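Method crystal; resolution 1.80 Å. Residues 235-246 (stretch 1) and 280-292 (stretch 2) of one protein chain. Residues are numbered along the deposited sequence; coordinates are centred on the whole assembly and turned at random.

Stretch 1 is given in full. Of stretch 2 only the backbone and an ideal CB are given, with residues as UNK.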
# COMPACT_ATOMS: atom_id res chain seq x y z
N ASP A 235 -5.07 20.41 0.13
CA ASP A 235 -5.44 20.73 1.50
C ASP A 235 -4.50 20.06 2.50
O ASP A 235 -4.64 18.87 2.80
CB ASP A 235 -6.89 20.30 1.74
CG ASP A 235 -7.32 20.48 3.18
OD1 ASP A 235 -6.76 21.38 3.86
OD2 ASP A 235 -8.22 19.74 3.63
N TYR A 236 -3.54 20.83 3.01
CA TYR A 236 -2.58 20.30 3.96
C TYR A 236 -2.97 20.54 5.42
O TYR A 236 -2.11 20.55 6.31
CB TYR A 236 -1.19 20.87 3.66
CG TYR A 236 -0.68 20.39 2.31
CD1 TYR A 236 -0.21 19.09 2.15
CD2 TYR A 236 -0.78 21.20 1.18
CE1 TYR A 236 0.14 18.60 0.90
CE2 TYR A 236 -0.43 20.73 -0.08
CZ TYR A 236 0.03 19.42 -0.21
OH TYR A 236 0.34 18.93 -1.46
N THR A 237 -4.26 20.74 5.64
CA THR A 237 -4.78 20.93 6.99
C THR A 237 -4.39 19.63 7.69
O THR A 237 -4.65 18.55 7.18
CB THR A 237 -6.32 21.07 6.99
OG1 THR A 237 -6.69 22.27 6.30
CG2 THR A 237 -6.86 21.13 8.40
N PRO A 238 -3.78 19.72 8.88
CA PRO A 238 -3.36 18.53 9.61
C PRO A 238 -4.42 17.58 10.16
O PRO A 238 -5.26 17.98 10.97
CB PRO A 238 -2.48 19.10 10.72
CG PRO A 238 -3.16 20.41 11.01
CD PRO A 238 -3.42 20.95 9.62
N ARG A 239 -4.40 16.34 9.69
CA ARG A 239 -5.29 15.31 10.21
C ARG A 239 -4.35 14.60 11.17
O ARG A 239 -4.68 14.35 12.33
CB ARG A 239 -5.74 14.33 9.11
CG ARG A 239 -6.88 14.82 8.23
CD ARG A 239 -6.46 15.90 7.27
NE ARG A 239 -7.46 16.11 6.22
CZ ARG A 239 -7.29 16.89 5.16
NH1 ARG A 239 -6.15 17.55 5.01
NH2 ARG A 239 -8.25 17.00 4.25
N SER A 240 -3.16 14.29 10.65
CA SER A 240 -2.08 13.66 11.39
C SER A 240 -0.85 14.41 10.88
O SER A 240 -0.55 14.39 9.69
CB SER A 240 -1.99 12.17 11.05
OG SER A 240 -1.12 11.52 11.96
N ALA A 241 -0.13 15.07 11.79
CA ALA A 241 1.02 15.90 11.43
C ALA A 241 2.33 15.23 11.01
O ALA A 241 2.62 14.09 11.36
CB ALA A 241 1.31 16.88 12.56
N VAL A 242 3.11 15.99 10.25
CA VAL A 242 4.42 15.56 9.78
C VAL A 242 5.25 15.13 10.99
O VAL A 242 5.89 14.07 10.97
CB VAL A 242 5.15 16.71 9.05
CG1 VAL A 242 6.66 16.46 9.01
CG2 VAL A 242 4.60 16.85 7.64
N ASP A 243 5.23 15.95 12.04
CA ASP A 243 6.00 15.65 13.24
C ASP A 243 5.64 14.32 13.90
O ASP A 243 6.43 13.79 14.68
CB ASP A 243 5.87 16.79 14.26
CG ASP A 243 6.70 18.00 13.87
OD1 ASP A 243 7.65 17.84 13.08
OD2 ASP A 243 6.41 19.12 14.37
N ILE A 244 4.46 13.77 13.59
CA ILE A 244 4.07 12.49 14.17
C ILE A 244 4.99 11.40 13.62
O ILE A 244 5.44 10.53 14.37
CB ILE A 244 2.62 12.10 13.82
CG1 ILE A 244 1.63 13.06 14.49
CG2 ILE A 244 2.33 10.67 14.28
CD1 ILE A 244 1.63 12.99 16.00
N PHE A 245 5.26 11.45 12.32
CA PHE A 245 6.14 10.44 11.75
C PHE A 245 7.61 10.69 12.00
O PHE A 245 8.42 9.77 11.93
CB PHE A 245 5.83 10.24 10.26
CG PHE A 245 4.68 9.32 10.04
CD1 PHE A 245 3.40 9.81 9.83
CD2 PHE A 245 4.86 7.94 10.15
CE1 PHE A 245 2.30 8.95 9.75
CE2 PHE A 245 3.78 7.07 10.08
CZ PHE A 245 2.50 7.57 9.88
N VAL A 246 7.97 11.94 12.30
CA VAL A 246 9.35 12.24 12.64
C VAL A 246 9.57 11.45 13.94
O VAL A 246 10.60 10.80 14.13
CB VAL A 246 9.57 13.75 12.92
CG1 VAL A 246 10.91 13.97 13.59
CG2 VAL A 246 9.49 14.53 11.63
N UNK A 280 9.66 23.84 8.08
CA UNK A 280 8.52 24.53 8.64
C UNK A 280 7.16 23.89 8.43
O UNK A 280 6.14 24.51 8.74
CB UNK A 280 8.48 25.95 8.06
N UNK A 281 7.12 22.66 7.92
CA UNK A 281 5.84 21.99 7.68
C UNK A 281 5.50 20.97 8.76
O UNK A 281 4.58 20.17 8.61
CB UNK A 281 5.86 21.30 6.31
N UNK A 282 6.26 21.00 9.86
CA UNK A 282 6.06 20.05 10.94
C UNK A 282 4.66 19.84 11.47
O UNK A 282 4.29 18.72 11.82
CB UNK A 282 6.94 20.48 12.12
N UNK A 283 3.87 20.91 11.53
CA UNK A 283 2.51 20.84 12.05
C UNK A 283 1.45 20.68 10.97
O UNK A 283 0.26 20.62 11.27
CB UNK A 283 2.21 22.10 12.87
N UNK A 284 1.89 20.62 9.73
CA UNK A 284 0.97 20.44 8.61
C UNK A 284 0.69 18.95 8.46
O UNK A 284 1.36 18.12 9.07
CB UNK A 284 1.54 21.03 7.32
N UNK A 285 -0.31 18.61 7.64
CA UNK A 285 -0.66 17.21 7.41
C UNK A 285 0.60 16.46 6.99
O UNK A 285 1.44 17.03 6.28
CB UNK A 285 -1.76 17.08 6.35
N UNK A 286 0.76 15.20 7.40
CA UNK A 286 1.96 14.47 7.03
C UNK A 286 2.15 14.35 5.51
O UNK A 286 3.27 14.12 5.04
CB UNK A 286 1.92 13.07 7.66
N UNK A 287 1.08 14.53 4.74
CA UNK A 287 1.22 14.44 3.30
C UNK A 287 2.08 15.61 2.81
O UNK A 287 2.57 15.60 1.68
CB UNK A 287 -0.15 14.44 2.62
N UNK A 288 2.28 16.60 3.67
CA UNK A 288 3.09 17.77 3.32
C UNK A 288 4.56 17.41 3.12
O UNK A 288 5.37 18.25 2.72
CB UNK A 288 2.96 18.84 4.41
N UNK A 289 4.92 16.16 3.41
CA UNK A 289 6.30 15.73 3.21
C UNK A 289 6.62 15.89 1.72
O UNK A 289 7.79 16.02 1.33
CB UNK A 289 6.51 14.29 3.68
N UNK A 290 5.58 15.90 0.89
CA UNK A 290 5.76 16.06 -0.55
C UNK A 290 6.39 17.42 -0.88
O UNK A 290 6.99 17.61 -1.93
CB UNK A 290 4.42 15.91 -1.27
N UNK A 291 6.25 18.38 0.04
CA UNK A 291 6.80 19.71 -0.18
C UNK A 291 8.32 19.80 -0.22
O UNK A 291 8.88 20.80 -0.67
CB UNK A 291 6.29 20.64 0.92
N UNK A 292 9.02 18.76 0.25
CA UNK A 292 10.48 18.80 0.21
C UNK A 292 10.98 18.72 -1.23
O UNK A 292 12.15 18.99 -1.52
CB UNK A 292 11.07 17.66 1.04

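Position 280 has phi/psi of 100/9, and a positive phi by itself favours glycine; nothing of stretch 1 lies within 5.5 Å of its ideal CB. The residue is Gly280.

At 281 the ideal CB stands 4.8 Å from Val242 CG2, and the bond points sideways, so many side chains would fit. Tyr281 occupies it, its ring leading away from stretch 1. Its backbone opens a type I turn, closed by the hydrogen bond from the N of 284 to Tyr281 O (2.9 Å).

Position 282 is the most restrictive. Its phi/psi of -50/-37 would suit any residue, but an ideal CB would lie 2.7 Å from Asp243 OD2, a clash. With Asp243 placed as it is, glycine avoids the clash, and Gly282 is found. Its carbonyl accepts from Asp243 N (Asp243 N to Gly282 O, 2.9 Å).

At 283 CA-to-CB points away into space left open by stretch 1, which suits a long polar chain. Lys283 extends there.

The bond at 284 also points away overall, although the ideal CB is 3.8 Å from Tyr236 O. The backbone does much here, with Val242 N donating to the O of 284 at 3.0 Å. A polar chain able to run past Tyr236 would suit. Glu284 does so, OE1 coming 3.7 Å from Tyr236 CB.

Position 285 is bridged to Ala241, and its N donates to Tyr236 O (3.0 Å, nearly linear). The ideal CB lies 3.4 Å from Thr237 O, and the amide of Arg239 is available nearby, so a short acceptor is favoured: aspartate or asparagine. Asp285 places OD1 3.1 Å from Arg239 N in a hydrogen bond.

At 286 the amide donates to Ser240 O (2.8 Å), and the ideal CB sits among backbone atoms, 3.5 Å from Ser240 O. A compact polar group would suit. Asp286 turns OD2 to the edge of the Phe245 ring, 3.4 Å from CE1, where ring hydrogens meet a carboxylate favourably. A water O lies 2.6 Å from Asp285 OD1 and 3.1 Å from Asp286 OD1.

The 3-10 segment that began at 286 runs on beside Tyr236. At 287, with the ideal CB 4.5 Å from Tyr236 CE1, a small side chain is suitable; Ser287 brings OG 3.5 Å from Tyr236 CD1.

The ideal CB of 288 lies between Tyr236 CD1 (3.9 Å) and Val242 CG2 (4.1 Å), which calls for something small and apolar. Ala288 packs against both.

The ideal CB of 289 is 5.1 Å from Val242 CG2, so many types would fit, a modest apolar chain among them. It is Val289. At 290 the ideal CB is 5.1 Å from Tyr236 OH; the ring's rim offers apolar surface beside the hydroxyl, so several types would fit. Ile290 CG2 is 4.2 Å from Tyr236 CE1 and 3.7 Å from Tyr236 OH.

At 291 CA-to-CB points toward stretch 1 with no atom near, so a long chain could cross the ring. Lys291 lays CE over a face of Tyr236, 3.6 Å from CD2, and its NZ salt-bridges Glu284 OE1 (2.6 Å).

Position 292 is out of reach; it is Ile292.

Stretch 2, residues 280-292: GYGKEDDSAVIKI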
# COMPACT_ATOMS: atom_id res chain seq x y z
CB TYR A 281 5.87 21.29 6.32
CG TYR A 281 6.36 22.17 5.19
CD1 TYR A 281 5.72 23.38 4.89
CD2 TYR A 281 7.47 21.80 4.43
CE1 TYR A 281 6.18 24.19 3.85
CE2 TYR A 281 7.93 22.61 3.39
CZ TYR A 281 7.28 23.80 3.11
OH TYR A 281 7.73 24.59 2.08
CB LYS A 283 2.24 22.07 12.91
CG LYS A 283 3.24 22.18 14.05
CD LYS A 283 3.30 23.56 14.66
CE LYS A 283 2.08 23.87 15.49
NZ LYS A 283 2.31 25.09 16.34
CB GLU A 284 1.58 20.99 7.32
CG GLU A 284 1.58 22.51 7.24
CD GLU A 284 2.09 23.03 5.90
OE1 GLU A 284 2.03 22.27 4.91
OE2 GLU A 284 2.54 24.19 5.84
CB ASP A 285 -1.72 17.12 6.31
CG ASP A 285 -2.32 15.74 6.20
OD1 ASP A 285 -2.98 15.30 7.17
OD2 ASP A 285 -2.12 15.09 5.15
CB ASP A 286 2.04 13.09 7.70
CG ASP A 286 0.75 12.30 7.61
OD1 ASP A 286 0.07 12.36 6.56
OD2 ASP A 286 0.42 11.58 8.59
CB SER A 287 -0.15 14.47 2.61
OG SER A 287 -0.85 15.67 2.85
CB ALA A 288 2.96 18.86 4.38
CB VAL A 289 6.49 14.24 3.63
CG1 VAL A 289 5.63 13.34 2.75
CG2 VAL A 289 7.96 13.86 3.52
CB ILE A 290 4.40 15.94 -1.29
CG1 ILE A 290 4.65 15.79 -2.80
CG2 ILE A 290 3.54 17.18 -1.04
CD1 ILE A 290 3.39 15.47 -3.60
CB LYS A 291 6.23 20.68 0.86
CG LYS A 291 4.73 20.90 0.70
CD LYS A 291 4.19 21.90 1.71
CE LYS A 291 2.70 22.16 1.47
NZ LYS A 291 2.14 23.16 2.42
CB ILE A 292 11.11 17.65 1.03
CG1 ILE A 292 10.76 16.29 0.42
CG2 ILE A 292 10.63 17.72 2.48
CD1 ILE A 292 11.43 15.12 1.12
O HOH W 1 -2.82 12.74 7.66
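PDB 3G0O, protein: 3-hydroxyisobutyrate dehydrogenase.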